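Local coordinates for protein Xaa-Pro dipeptidase (PDB 5E2C) that probably acts, as a full-length protein, as a metal-dependent exopeptidase on peptides, this chain being its N-terminal creatinase/prolidase-type domain, at residues 7-11 against 125-129; 44-48 against 87-91; 17-23 against 90-96. Numbering follows the deposited sequence.

All three contacts belong to one N-terminal creatinase/prolidase-type domain; none holds a bound metal or ligand, and the metal centre expected of the family probably belongs to the missing M24 peptidase part. Contact 3 pairs two adjacent inner strands, 19-22 and 92-95; contacts 1 and 2 sit beside it, their centres about 12 Å and 9 Å from its own and about 16 Å from each other. Contacts 2 and 3 share V90 and G91, and A45 N lies 2.9 Å from D18 O, probably a hydrogen bond. Contact 1 packs on the sheet with T125 CB 3.6 Å from M20 SE, and reaches contact 2 through K9 NZ, 2.8 Å from D46 O, a probable hydrogen bond.

Contact 1. Residues 7-11 against 125-129; sequences KLKAQ and TVESL
Residues 7-11 are a regular alpha-helical part of helix 3-14, with Q11 N bonded to K7 O at 3.3 Å. Opposing them, 125-129 keeps helical backbone angles and tightens into a 3-10 turn at 127-129, L129 N donating to V126 O at 3.0 Å. The register sets L8 over V126 (CA atoms 6.5 Å apart) and Q11 over T125 (6.8 Å). L8 adopts chi1 t, chi2 p, which carries its CD1 to 3.7 Å from T125 CG2 and 4.3 Å from V126 CG2. L129, in the m,t rotamer, points toward the helix: its CD1 meets L8 CB at 3.9 Å, and its CD2 lies 3.8 Å from K7 O and 3.9 Å from K7 CB, while the K7 amine leads away. Q11 (chi1 t, chi2 p) lays its CG 3.7 Å from T125 CG2 and 3.6 Å from S128 OG. With chi1 p, S128 OG donates to T125 O at 2.6 Å; water 1 donates to S128 OG at 2.7 Å and to Q11 OE1 at 2.8 Å. The T125 hydroxyl is bonded to A122 O, so its methyl serves the contact. V126 also packs on helix 25-32. Here the polypeptide following the last strand of the domain docks on the first helix. Direct contact is thus mainly aliphatic, and polar linkage passes through water on the more exposed side, at Q11 and S128.

Contact 2. Residues 44-48 against 87-91; sequences FADER and EAGVG
R48 reaches from the turn after strand 40-44 to the end of helix 77-87, its NH1 donating to A88 O at 2.9 Å. Its long side chain (chi m,t,m,t) is held at the root by D46 (chi1 p): D46 OD1 accepts R48 N at 3.1 Å, closing an Asx turn, and R48 NE at 3.0 Å in a salt bridge. Water 2 accepts from R48 NH2 (2.9 Å) and donates to A88 O (3.0 Å). F44 (chi1 m, chi2 90°) points toward the other segment; its CE2 is 3.9 Å from A88 CB and 3.9 Å from V90 CG2, the latter at the ring edge. The nearest CA pair, F44 and V90, is 8.4 Å apart, so the gap is spanned by the side chains of F44 and R48, the latter ending on a backbone carbonyl. G89, at positive phi (73°), is the C-prime residue of a Schellman motif in which V90 N bonds to A85 O: a classic helix C-terminus, here with A88 O bound by an arginine.

Contact 3. Residues 17-23 against 90-96; sequences LDAMLIS and VGKLGFE
Strands 19-22 and 92-95 run parallel, their axes approaching to 4.4 Å at an angle of 26° (signed crossing -26°). A19 pairs with L93 (CA atoms 5.0 Å apart) and M20 with G94, where the strands close to 4.3 Å. G94 N donates to A19 O at 2.9 Å, and G94 O accepts L21 N at 2.8 Å; K92 O receives D18 N at 2.9 Å and, weakly, A19 N at 3.3 Å.

The missing side chain at G94 leaves a hollow that L17 (chi m,t) fills, its CD1 4.0 Å from G94 CA; a CB there would fall 2.8 Å from that methyl. On the opposite face, the small A19 makes room for larger neighbours: its CB takes V90 CG1 at 3.8 Å and L93 CD1 at 3.9 Å. L93 (t,p) also brings CD1 to 4.4 Å from L21 CB, and helix 77-87 covers this face, touching L21, V90 and L93. Selenomethionine M20 (chi1 t) extends along the first face until its CE rests 3.5 Å from E96 CG.

At the N-terminal ends D18 OD2 accepts K92 N at 2.9 Å. Past the strands E96 OE1 accepts S23 N at 2.7 Å and also D24 N, while water 3 joins L21 O (2.8 Å), S23 OG (2.7 Å) and E96 N (2.7 Å). The pair lies inside the domain's mixed sheet, with strand 40-44 beyond 19-22 and strand 118-121 beyond 92-95. Backbone bonds run from K92 O to L21 N, and the carboxylates of D18 and E96 bind backbone amides at the two ends.

Contact 1. Residues 7-11 against 125-129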
ATOM      1  N   LYS A   7      -5.726  26.029   2.846  1.00 13.64           N
ATOM      2  CA  LYS A   7      -4.345  25.988   2.342  1.00 15.01           C
ATOM      3  C   LYS A   7      -4.157  24.765   1.444  1.00 15.10           C
ATOM      4  O   LYS A   7      -3.496  24.852   0.407  1.00 15.27           O
ATOM      5  CB  LYS A   7      -3.323  25.982   3.472  1.00 17.10           C
ATOM      6  CG  LYS A   7      -3.264  27.287   4.230  1.00 22.45           C
ATOM      7  CD  LYS A   7      -2.147  27.289   5.248  1.00 29.41           C
ATOM      8  CE  LYS A   7      -1.884  28.688   5.785  1.00 37.28           C
ATOM      9  NZ  LYS A   7      -3.106  29.318   6.354  1.00 39.43           N
ATOM     10  N   LEU A   8      -4.739  23.629   1.828  1.00 14.09           N
ATOM     11  CA  LEU A   8      -4.667  22.427   0.999  1.00 13.53           C
ATOM     12  C   LEU A   8      -5.299  22.651  -0.377  1.00 13.34           C
ATOM     13  O   LEU A   8      -4.722  22.252  -1.383  1.00 15.38           O
ATOM     14  CB  LEU A   8      -5.320  21.225   1.675  1.00 12.52           C
ATOM     15  CG  LEU A   8      -5.239  19.912   0.902  1.00 14.08           C
ATOM     16  CD1 LEU A   8      -3.791  19.522   0.671  1.00 16.65           C
ATOM     17  CD2 LEU A   8      -5.989  18.808   1.636  1.00 13.90           C
ATOM     18  N   LYS A   9      -6.446  23.319  -0.429  1.00 14.13           N
ATOM     19  CA  LYS A   9      -7.101  23.589  -1.714  1.00 15.47           C
ATOM     20  C   LYS A   9      -6.167  24.320  -2.665  1.00 16.41           C
ATOM     21  O   LYS A   9      -6.112  23.991  -3.841  1.00 15.85           O
ATOM     22  CB  LYS A   9      -8.382  24.393  -1.531  1.00 15.87           C
ATOM     23  CG  LYS A   9      -9.464  23.608  -0.821  1.00 15.79           C
ATOM     24  CD  LYS A   9     -10.769  24.381  -0.803  1.00 18.07           C
ATOM     25  CE  LYS A   9     -11.849  23.566  -0.120  1.00 19.53           C
ATOM     26  NZ  LYS A   9     -13.194  24.066  -0.452  1.00 21.77           N
ATOM     27  N   ALA A  10      -5.420  25.286  -2.153  1.00 16.94           N
ATOM     28  CA  ALA A  10      -4.475  26.016  -2.989  1.00 19.58           C
ATOM     29  C   ALA A  10      -3.416  25.076  -3.559  1.00 18.08           C
ATOM     30  O   ALA A  10      -3.028  25.192  -4.729  1.00 20.83           O
ATOM     31  CB  ALA A  10      -3.817  27.137  -2.194  1.00 21.61           C
ATOM     32  N   GLN A  11      -2.929  24.150  -2.741  1.00 15.79           N
ATOM     33  CA  GLN A  11      -1.925  23.200  -3.210  1.00 18.30           C
ATOM     34  C   GLN A  11      -2.506  22.160  -4.183  1.00 18.34           C
ATOM     35  O   GLN A  11      -1.849  21.769  -5.156  1.00 19.46           O
ATOM     36  CB  GLN A  11      -1.226  22.500  -2.047  1.00 20.27           C
ATOM     37  CG  GLN A  11       0.045  21.796  -2.485  1.00 25.76           C
ATOM     38  CD  GLN A  11       0.986  22.749  -3.206  1.00 29.72           C
ATOM     39  OE1 GLN A  11       1.396  23.755  -2.638  1.00 29.20           O
ATOM     40  NE2 GLN A  11       1.296  22.455  -4.479  1.00 35.47           N
ATOM     41  N   THR A 125       1.307  16.164  -0.563  1.00 12.62           N
ATOM     42  CA  THR A 125       0.527  17.373  -0.724  1.00 12.63           C
ATOM     43  C   THR A 125       0.140  17.938   0.646  1.00 13.27           C
ATOM     44  O   THR A 125       0.297  19.140   0.896  1.00 13.13           O
ATOM     45  CB  THR A 125      -0.712  17.134  -1.600  1.00 14.57           C
ATOM     46  OG1 THR A 125      -0.304  16.565  -2.849  1.00 14.01           O
ATOM     47  CG2 THR A 125      -1.417  18.434  -1.890  1.00 16.10           C
ATOM     48  N   VAL A 126      -0.316  17.079   1.549  1.00 11.07           N
ATOM     49  CA  VAL A 126      -0.703  17.569   2.872  1.00 12.31           C
ATOM     50  C   VAL A 126       0.533  17.974   3.683  1.00 12.88           C
ATOM     51  O   VAL A 126       0.519  18.988   4.368  1.00 12.50           O
ATOM     52  CB  VAL A 126      -1.504  16.526   3.653  1.00 12.34           C
ATOM     53  CG1 VAL A 126      -1.943  17.116   4.986  1.00 12.81           C
ATOM     54  CG2 VAL A 126      -2.685  16.025   2.827  1.00 11.94           C
ATOM     55  N   GLU A 127       1.593  17.175   3.585  1.00 13.33           N
ATOM     56  CA  GLU A 127       2.855  17.443   4.271  1.00 14.39           C
ATOM     57  C   GLU A 127       3.392  18.817   3.899  1.00 15.52           C
ATOM     58  O   GLU A 127       3.979  19.500   4.745  1.00 15.51           O
ATOM     59  CB  GLU A 127       3.897  16.366   3.921  1.00 15.50           C
ATOM     60  CG  GLU A 127       3.649  15.003   4.564  1.00 16.45           C
ATOM     61  CD  GLU A 127       2.534  14.172   3.910  1.00 15.94           C
ATOM     62  OE1 GLU A 127       1.972  14.586   2.871  1.00 16.77           O
ATOM     63  OE2 GLU A 127       2.243  13.078   4.422  1.00 17.36           O
ATOM     64  N   SER A 128       3.170  19.239   2.649  1.00 13.15           N
ATOM     65  CA  SER A 128       3.669  20.537   2.174  1.00 14.88           C
ATOM     66  C   SER A 128       3.149  21.722   2.999  1.00 18.44           C
ATOM     67  O   SER A 128       3.701  22.820   2.928  1.00 19.46           O
ATOM     68  CB  SER A 128       3.318  20.749   0.694  1.00 16.14           C
ATOM     69  OG  SER A 128       1.941  21.066   0.524  1.00 18.08           O
ATOM     70  N   LEU A 129       2.072  21.500   3.749  1.00 18.51           N
ATOM     71  CA  LEU A 129       1.474  22.543   4.578  1.00 20.71           C
ATOM     72  C   LEU A 129       2.151  22.735   5.950  1.00 24.80           C
ATOM     73  O   LEU A 129       1.967  23.768   6.591  1.00 29.94           O
ATOM     74  CB  LEU A 129      -0.014  22.229   4.796  1.00 18.97           C
ATOM     75  CG  LEU A 129      -0.880  21.876   3.586  1.00 20.35           C
ATOM     76  CD1 LEU A 129      -2.277  21.491   4.046  1.00 20.65           C
ATOM     77  CD2 LEU A 129      -0.953  23.009   2.577  1.00 21.85           C
TER
HETATM   78  O   HOH W   1       1.824  23.720   0.173  1.00 39.42           O

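Contact 2. Residues 44-48 against 87-91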
ATOM      1  N   PHE A  44     -12.032  19.108  -2.039  1.00 10.50           N
ATOM      2  CA  PHE A  44     -12.131  19.633  -3.410  1.00 10.91           C
ATOM      3  C   PHE A  44     -11.270  20.869  -3.604  1.00 12.99           C
ATOM      4  O   PHE A  44     -11.046  21.625  -2.667  1.00 13.96           O
ATOM      5  CB  PHE A  44     -13.570  19.986  -3.764  1.00 12.41           C
ATOM      6  CG  PHE A  44     -14.530  18.819  -3.714  1.00 12.55           C
ATOM      7  CD1 PHE A  44     -15.199  18.508  -2.542  1.00 13.97           C
ATOM      8  CD2 PHE A  44     -14.770  18.031  -4.846  1.00 14.35           C
ATOM      9  CE1 PHE A  44     -16.091  17.448  -2.493  1.00 14.28           C
ATOM     10  CE2 PHE A  44     -15.659  16.962  -4.793  1.00 13.34           C
ATOM     11  CZ  PHE A  44     -16.318  16.671  -3.616  1.00 13.95           C
ATOM     12  N   ALA A  45     -10.813  21.094  -4.838  1.00 14.17           N
ATOM     13  CA  ALA A  45     -10.007  22.283  -5.130  1.00 15.14           C
ATOM     14  C   ALA A  45     -10.876  23.544  -5.074  1.00 17.74           C
ATOM     15  O   ALA A  45     -10.419  24.618  -4.656  1.00 18.88           O
ATOM     16  CB  ALA A  45      -9.335  22.159  -6.486  1.00 16.04           C
ATOM     17  N   ASP A  46     -12.135  23.409  -5.469  1.00 18.06           N
ATOM     18  CA  ASP A  46     -13.015  24.573  -5.566  1.00 17.78           C
ATOM     19  C   ASP A  46     -13.762  24.790  -4.239  1.00 18.57           C
ATOM     20  O   ASP A  46     -13.332  24.294  -3.196  1.00 17.29           O
ATOM     21  CB  ASP A  46     -13.925  24.473  -6.809  1.00 19.38           C
ATOM     22  CG  ASP A  46     -14.998  23.405  -6.702  1.00 20.80           C
ATOM     23  OD1 ASP A  46     -15.130  22.731  -5.654  1.00 19.02           O
ATOM     24  OD2 ASP A  46     -15.727  23.234  -7.708  1.00 24.25           O
ATOM     25  N   GLU A  47     -14.858  25.538  -4.269  1.00 19.43           N
ATOM     26  CA  GLU A  47     -15.531  25.945  -3.037  1.00 20.16           C
ATOM     27  C   GLU A  47     -16.349  24.850  -2.356  1.00 18.59           C
ATOM     28  O   GLU A  47     -16.876  25.074  -1.271  1.00 19.84           O
ATOM     29  CB  GLU A  47     -16.410  27.190  -3.287  1.00 22.57           C
ATOM     30  CG  GLU A  47     -15.602  28.451  -3.546  1.00 26.92           C
ATOM     31  CD  GLU A  47     -14.740  28.854  -2.352  1.00 35.04           C
ATOM     32  OE1 GLU A  47     -15.283  28.968  -1.236  1.00 36.31           O
ATOM     33  OE2 GLU A  47     -13.516  29.052  -2.531  1.00 47.79           O
ATOM     34  N   ARG A  48     -16.450  23.667  -2.964  1.00 18.45           N
ATOM     35  CA  ARG A  48     -17.230  22.576  -2.355  1.00 18.40           C
ATOM     36  C   ARG A  48     -16.589  22.126  -1.039  1.00 16.46           C
ATOM     37  O   ARG A  48     -15.377  22.109  -0.905  1.00 15.85           O
ATOM     38  CB  ARG A  48     -17.353  21.387  -3.304  1.00 18.64           C
ATOM     39  CG  ARG A  48     -18.285  21.634  -4.476  1.00 19.45           C
ATOM     40  CD  ARG A  48     -18.236  20.517  -5.505  1.00 19.51           C
ATOM     41  NE  ARG A  48     -17.003  20.516  -6.288  1.00 19.30           N
ATOM     42  CZ  ARG A  48     -16.774  19.733  -7.341  1.00 18.91           C
ATOM     43  NH1 ARG A  48     -17.701  18.889  -7.772  1.00 21.26           N
ATOM     44  NH2 ARG A  48     -15.613  19.806  -7.977  1.00 19.94           N
ATOM     45  N   GLU A  87     -18.776  10.949  -9.035  1.00 16.09           N
ATOM     46  CA  GLU A  87     -20.144  11.484  -9.151  1.00 19.22           C
ATOM     47  C   GLU A  87     -20.158  13.009  -9.140  1.00 19.92           C
ATOM     48  O   GLU A  87     -21.028  13.610  -9.753  1.00 22.73           O
ATOM     49  CB  GLU A  87     -21.005  10.979  -8.001  1.00 21.03           C
ATOM     50  CG  GLU A  87     -21.342   9.502  -8.092  1.00 24.06           C
ATOM     51  CD  GLU A  87     -21.898   8.932  -6.804  1.00 29.52           C
ATOM     52  OE1 GLU A  87     -22.022   9.673  -5.796  1.00 35.02           O
ATOM     53  OE2 GLU A  87     -22.211   7.723  -6.802  1.00 32.61           O
ATOM     54  N   ALA A  88     -19.199  13.630  -8.451  1.00 18.29           N
ATOM     55  CA  ALA A  88     -19.032  15.089  -8.456  1.00 19.22           C
ATOM     56  C   ALA A  88     -18.272  15.640  -9.683  1.00 18.89           C
ATOM     57  O   ALA A  88     -17.964  16.817  -9.717  1.00 23.85           O
ATOM     58  CB  ALA A  88     -18.329  15.529  -7.177  1.00 19.49           C
ATOM     59  N   GLY A  89     -17.944  14.800 -10.659  1.00 17.02           N
ATOM     60  CA  GLY A  89     -17.286  15.251 -11.890  1.00 17.79           C
ATOM     61  C   GLY A  89     -15.827  15.654 -11.762  1.00 17.04           C
ATOM     62  O   GLY A  89     -15.298  16.389 -12.584  1.00 19.31           O
ATOM     63  N   VAL A  90     -15.152  15.129 -10.750  1.00 16.40           N
ATOM     64  CA  VAL A  90     -13.742  15.420 -10.527  1.00 15.22           C
ATOM     65  C   VAL A  90     -12.898  14.823 -11.653  1.00 14.89           C
ATOM     66  O   VAL A  90     -12.953  13.638 -11.885  1.00 17.88           O
ATOM     67  CB  VAL A  90     -13.334  14.851  -9.143  1.00 13.96           C
ATOM     68  CG1 VAL A  90     -11.827  14.815  -8.957  1.00 14.79           C
ATOM     69  CG2 VAL A  90     -13.977  15.688  -8.063  1.00 14.97           C
ATOM     70  N   GLY A  91     -12.127  15.648 -12.358  1.00 18.34           N
ATOM     71  CA  GLY A  91     -11.295  15.158 -13.466  1.00 18.33           C
ATOM     72  C   GLY A  91     -10.052  14.415 -13.014  1.00 17.86           C
ATOM     73  O   GLY A  91      -9.753  13.319 -13.497  1.00 16.83           O
TER
HETATM   74  O   HOH W   2     -15.802  18.737 -10.640  1.00 33.05           O

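Contact 3. Residues 17-23 against 90-96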
ATOM      1  N   LEU A  17      -4.735  19.258  -9.755  1.00 16.85           N
ATOM      2  CA  LEU A  17      -5.795  18.339  -9.336  1.00 14.93           C
ATOM      3  C   LEU A  17      -7.106  19.075  -9.069  1.00 13.78           C
ATOM      4  O   LEU A  17      -7.102  20.257  -8.733  1.00 15.65           O
ATOM      5  CB  LEU A  17      -5.385  17.604  -8.048  1.00 14.77           C
ATOM      6  CG  LEU A  17      -4.025  16.906  -8.038  1.00 16.02           C
ATOM      7  CD1 LEU A  17      -3.636  16.526  -6.610  1.00 16.53           C
ATOM      8  CD2 LEU A  17      -4.075  15.697  -8.946  1.00 17.02           C
ATOM      9  N   ASP A  18      -8.221  18.355  -9.173  1.00 12.44           N
ATOM     10  CA  ASP A  18      -9.544  18.899  -8.875  1.00 14.01           C
ATOM     11  C   ASP A  18     -10.032  18.517  -7.484  1.00 13.59           C
ATOM     12  O   ASP A  18     -10.931  19.166  -6.937  1.00 12.53           O
ATOM     13  CB  ASP A  18     -10.534  18.431  -9.930  1.00 17.16           C
ATOM     14  CG  ASP A  18     -10.062  18.771 -11.324  1.00 20.14           C
ATOM     15  OD1 ASP A  18      -9.933  19.976 -11.607  1.00 21.83           O
ATOM     16  OD2 ASP A  18      -9.772  17.857 -12.119  1.00 21.86           O
ATOM     17  N   ALA A  19      -9.429  17.472  -6.919  1.00 11.35           N
ATOM     18  CA  ALA A  19      -9.741  17.017  -5.550  1.00 10.24           C
ATOM     19  C   ALA A  19      -8.627  16.093  -5.086  1.00 11.14           C
ATOM     20  O   ALA A  19      -7.771  15.666  -5.877  1.00 10.02           O
ATOM     21  CB  ALA A  19     -11.088  16.306  -5.493  1.00  9.86           C
HETATM   22  N   MSE A  20      -8.630  15.816  -3.788  1.00 11.16           N
HETATM   23  CA  MSE A  20      -7.690  14.905  -3.195  1.00 11.93           C
HETATM   24  C   MSE A  20      -8.389  14.039  -2.186  1.00  9.62           C
HETATM   25  O   MSE A  20      -9.194  14.516  -1.365  1.00  8.84           O
HETATM   26  CB  MSE A  20      -6.622  15.710  -2.489  1.00 14.62           C
HETATM   27  CG  MSE A  20      -5.714  14.740  -1.793  1.00 20.37           C
HETATM   28 SE   MSE A  20      -3.944  15.486  -1.757  1.00 29.62          SE
HETATM   29  CE  MSE A  20      -3.041  13.871  -1.064  1.00 24.32           C
ATOM     30  N   LEU A  21      -8.062  12.760  -2.249  1.00  8.86           N
ATOM     31  CA  LEU A  21      -8.455  11.783  -1.240  1.00  8.62           C
ATOM     32  C   LEU A  21      -7.317  11.649  -0.244  1.00  8.41           C
ATOM     33  O   LEU A  21      -6.180  11.315  -0.609  1.00  7.18           O
ATOM     34  CB  LEU A  21      -8.700  10.423  -1.886  1.00  9.03           C
ATOM     35  CG  LEU A  21      -9.014   9.283  -0.916  1.00  9.19           C
ATOM     36  CD1 LEU A  21     -10.306   9.578  -0.153  1.00  9.12           C
ATOM     37  CD2 LEU A  21      -9.109   7.984  -1.702  1.00 10.07           C
ATOM     38  N   ILE A  22      -7.607  11.932   1.013  1.00  7.71           N
ATOM     39  CA  ILE A  22      -6.624  11.767   2.080  1.00  8.02           C
ATOM     40  C   ILE A  22      -6.910  10.471   2.851  1.00  8.53           C
ATOM     41  O   ILE A  22      -8.008  10.278   3.389  1.00  8.51           O
ATOM     42  CB  ILE A  22      -6.623  12.980   3.023  1.00  9.04           C
ATOM     43  CG1 ILE A  22      -6.349  14.254   2.217  1.00 10.37           C
ATOM     44  CG2 ILE A  22      -5.563  12.832   4.110  1.00  9.27           C
ATOM     45  CD1 ILE A  22      -7.584  15.001   1.866  1.00 12.02           C
ATOM     46  N   SER A  23      -5.909   9.589   2.880  1.00  8.76           N
ATOM     47  CA  SER A  23      -6.025   8.248   3.466  1.00  9.55           C
ATOM     48  C   SER A  23      -5.103   8.020   4.691  1.00 10.66           C
ATOM     49  O   SER A  23      -5.339   7.087   5.481  1.00 11.79           O
ATOM     50  CB  SER A  23      -5.703   7.184   2.412  1.00 10.13           C
ATOM     51  OG  SER A  23      -6.571   7.264   1.281  1.00 12.09           O
ATOM     52  N   VAL A  90     -15.152  15.129 -10.750  1.00 16.40           N
ATOM     53  CA  VAL A  90     -13.742  15.420 -10.527  1.00 15.22           C
ATOM     54  C   VAL A  90     -12.898  14.823 -11.653  1.00 14.89           C
ATOM     55  O   VAL A  90     -12.953  13.638 -11.885  1.00 17.88           O
ATOM     56  CB  VAL A  90     -13.334  14.851  -9.143  1.00 13.96           C
ATOM     57  CG1 VAL A  90     -11.827  14.815  -8.957  1.00 14.79           C
ATOM     58  CG2 VAL A  90     -13.977  15.688  -8.063  1.00 14.97           C
ATOM     59  N   GLY A  91     -12.127  15.648 -12.358  1.00 18.34           N
ATOM     60  CA  GLY A  91     -11.295  15.158 -13.466  1.00 18.33           C
ATOM     61  C   GLY A  91     -10.052  14.415 -13.014  1.00 17.86           C
ATOM     62  O   GLY A  91      -9.753  13.319 -13.497  1.00 16.83           O
ATOM     63  N   LYS A  92      -9.321  15.037 -12.093  1.00 15.95           N
ATOM     64  CA  LYS A  92      -8.115  14.459 -11.534  1.00 14.91           C
ATOM     65  C   LYS A  92      -8.221  14.406 -10.007  1.00 12.81           C
ATOM     66  O   LYS A  92      -8.354  15.440  -9.341  1.00 12.47           O
ATOM     67  CB  LYS A  92      -6.894  15.242 -11.989  1.00 17.21           C
ATOM     68  CG  LYS A  92      -6.704  15.187 -13.502  1.00 20.82           C
ATOM     69  CD  LYS A  92      -5.354  15.747 -13.893  1.00 26.09           C
ATOM     70  CE  LYS A  92      -5.113  15.594 -15.392  1.00 31.61           C
ATOM     71  NZ  LYS A  92      -3.832  16.249 -15.777  1.00 33.95           N
ATOM     72  N   LEU A  93      -8.165  13.189  -9.475  1.00 11.61           N
ATOM     73  CA  LEU A  93      -8.307  12.936  -8.028  1.00 10.12           C
ATOM     74  C   LEU A  93      -6.954  12.472  -7.502  1.00  9.75           C
ATOM     75  O   LEU A  93      -6.457  11.405  -7.892  1.00 10.42           O
ATOM     76  CB  LEU A  93      -9.337  11.830  -7.791  1.00 10.69           C
ATOM     77  CG  LEU A  93      -9.522  11.409  -6.319  1.00 11.19           C
ATOM     78  CD1 LEU A  93      -9.958  12.579  -5.473  1.00 11.10           C
ATOM     79  CD2 LEU A  93     -10.513  10.268  -6.199  1.00 13.15           C
ATOM     80  N   GLY A  94      -6.349  13.273  -6.634  1.00  8.58           N
ATOM     81  CA  GLY A  94      -5.113  12.887  -5.994  1.00  8.79           C
ATOM     82  C   GLY A  94      -5.379  11.818  -4.953  1.00  8.62           C
ATOM     83  O   GLY A  94      -6.449  11.790  -4.357  1.00  9.53           O
ATOM     84  N   PHE A  95      -4.417  10.925  -4.763  1.00  8.86           N
ATOM     85  CA  PHE A  95      -4.484   9.940  -3.671  1.00  8.48           C
ATOM     86  C   PHE A  95      -3.102   9.749  -3.096  1.00  9.00           C
ATOM     87  O   PHE A  95      -2.086  10.103  -3.717  1.00  9.00           O
ATOM     88  CB  PHE A  95      -5.069   8.607  -4.153  1.00  8.24           C
ATOM     89  CG  PHE A  95      -4.138   7.823  -5.041  1.00  8.09           C
ATOM     90  CD1 PHE A  95      -4.100   8.066  -6.411  1.00  9.17           C
ATOM     91  CD2 PHE A  95      -3.315   6.839  -4.519  1.00  8.84           C
ATOM     92  CE1 PHE A  95      -3.233   7.354  -7.235  1.00  8.78           C
ATOM     93  CE2 PHE A  95      -2.459   6.123  -5.343  1.00  8.67           C
ATOM     94  CZ  PHE A  95      -2.409   6.387  -6.694  1.00  9.02           C
ATOM     95  N   GLU A  96      -3.055   9.175  -1.898  1.00  8.47           N
ATOM     96  CA  GLU A  96      -1.791   9.038  -1.198  1.00  9.26           C
ATOM     97  C   GLU A  96      -1.180   7.662  -1.451  1.00  8.84           C
ATOM     98  O   GLU A  96      -1.460   6.674  -0.772  1.00  8.42           O
ATOM     99  CB  GLU A  96      -1.972   9.346   0.282  1.00  9.96           C
ATOM    100  CG  GLU A  96      -2.367  10.786   0.513  1.00 11.23           C
ATOM    101  CD  GLU A  96      -2.545  11.132   1.976  1.00 12.23           C
ATOM    102  OE1 GLU A  96      -3.361  10.458   2.634  1.00 12.77           O
ATOM    103  OE2 GLU A  96      -1.894  12.098   2.445  1.00 14.32           O
TER
HETATM  104  O   HOH W   3      -5.472   8.610  -0.727  1.00  9.43           O